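Local coordinates for protein fructose transport system repressor FruR (Pseudomonas putida, PDB 3O74) that regulates transcription as a LacI-family dual regulator, probably by binding operator DNA, and responds to fructose 1-phosphate as its preferred effector, at the interface of chains A and B. Residues are numbered along the deposited sequence; one frame, centred on the assembly and turned at random. Chains: chain A/B, Fructose transport system repressor FruR.

The interface of chains A and B. Residues chain A 12, 37-39, 50; chain B 25, 29, 35-36.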
# COMPACT_ATOMS: atom_id res chain seq x y z
N LEU A 12 -2.81 3.54 -5.98
CA LEU A 12 -3.08 2.54 -4.96
C LEU A 12 -1.81 2.14 -4.21
O LEU A 12 -1.86 1.75 -3.04
CB LEU A 12 -3.72 1.31 -5.60
CG LEU A 12 -5.11 1.52 -6.21
CD1 LEU A 12 -5.35 0.60 -7.40
CD2 LEU A 12 -6.17 1.32 -5.14
N ILE A 37 -13.54 2.04 -3.96
CA ILE A 37 -12.32 2.75 -4.30
C ILE A 37 -11.92 2.50 -5.76
O ILE A 37 -12.02 1.39 -6.26
CB ILE A 37 -11.17 2.26 -3.41
CG1 ILE A 37 -11.51 2.52 -1.94
CG2 ILE A 37 -9.86 2.92 -3.80
CD1 ILE A 37 -10.73 1.65 -0.97
N ALA A 38 -11.45 3.55 -6.42
CA ALA A 38 -10.96 3.43 -7.80
C ALA A 38 -9.72 4.29 -7.99
O ALA A 38 -9.53 5.29 -7.29
CB ALA A 38 -12.05 3.82 -8.78
N SER A 39 -8.88 3.90 -8.94
CA SER A 39 -7.63 4.63 -9.18
C SER A 39 -7.56 5.23 -10.58
O SER A 39 -7.96 4.61 -11.56
CB SER A 39 -6.42 3.72 -8.95
OG SER A 39 -5.26 4.28 -9.53
N LEU A 50 -13.87 7.37 -14.58
CA LEU A 50 -14.27 7.01 -13.22
C LEU A 50 -15.40 7.90 -12.72
O LEU A 50 -16.21 7.48 -11.90
CB LEU A 50 -13.08 7.06 -12.26
CG LEU A 50 -12.06 5.94 -12.44
CD1 LEU A 50 -10.86 6.17 -11.53
CD2 LEU A 50 -12.70 4.59 -12.17
N GLU B 25 -6.42 -3.13 -12.49
CA GLU B 25 -7.12 -1.94 -12.97
C GLU B 25 -6.58 -1.49 -14.33
O GLU B 25 -7.35 -1.09 -15.21
CB GLU B 25 -7.07 -0.80 -11.95
CG GLU B 25 -8.11 0.28 -12.19
CD GLU B 25 -8.37 1.15 -10.97
OE1 GLU B 25 -7.49 1.21 -10.08
OE2 GLU B 25 -9.45 1.77 -10.90
N ARG B 29 -8.70 -1.68 -17.77
CA ARG B 29 -8.93 -0.43 -18.50
C ARG B 29 -8.65 -0.58 -19.99
O ARG B 29 -9.42 -0.09 -20.82
CB ARG B 29 -8.08 0.69 -17.91
CG ARG B 29 -8.28 2.04 -18.57
CD ARG B 29 -7.53 3.15 -17.84
NE ARG B 29 -8.10 3.41 -16.52
CZ ARG B 29 -7.45 3.21 -15.37
NH1 ARG B 29 -6.20 2.76 -15.38
NH2 ARG B 29 -8.04 3.48 -14.21
N LEU B 35 -12.41 -0.96 -12.67
CA LEU B 35 -12.28 -1.78 -11.48
C LEU B 35 -12.73 -1.03 -10.23
O LEU B 35 -12.29 0.08 -9.97
CB LEU B 35 -10.83 -2.25 -11.30
CG LEU B 35 -10.56 -3.24 -10.16
CD1 LEU B 35 -11.15 -4.61 -10.48
CD2 LEU B 35 -9.07 -3.36 -9.87
N LEU B 36 -13.63 -1.65 -9.46
CA LEU B 36 -14.02 -1.11 -8.17
C LEU B 36 -13.44 -1.98 -7.06
O LEU B 36 -13.61 -3.20 -7.05
CB LEU B 36 -15.54 -1.02 -8.04
CG LEU B 36 -16.24 -0.06 -8.99
CD1 LEU B 36 -17.75 -0.19 -8.85
CD2 LEU B 36 -15.79 1.38 -8.74
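The carboxylate of B:Glu25 is turned toward the backbone of A:Ser39, whose amide N-H meets OE2 on the syn side, 20° out of the carboxylate plane. The bond, 2.9 Å from A:Ser39 N to B:Glu25 OE2, is nearly straight, at 169° about the hydrogen. B:Arg29 brings a second flat group: its guanidinium has the backbone carbonyl B:Glu25 O off one face, displaced toward the rim, while NH2 points across to the carbonyl of A:Ser39. That bond is weak and bent, with B:Arg29 NH2 2.9 Å from A:Ser39 O. Helix 15-30 of chain B thus holds the last residue of strand 34-39 of chain A firmly at its N-H and more loosely at its C=O. Both side chains start with CG anti to the backbone N; B:Glu25 then runs straight on to the amide, while B:Arg29 turns at chi3 (-68°), bringing NH2 to the carbonyl. Within chain B the two charges form a loose salt bridge, which may help hold the carboxylate in place. OE1, the other branch, faces A:Leu12, whose methyl CD1 lies 3.5 Å from B:Glu25 OE1; the two side chains cross at about a right angle. Beside these polar contacts the two 34-39 strands meet lightly, A:Ile37 O facing B:Leu36 CA. This patch and its symmetry twin belong to the two-fold interface of the deposited dimer, an arrangement that fits LacI-family repressors. The methyl A:Ala38 CB sits 3.9 Å from the backbone carbonyl oxygen B:Leu35 O.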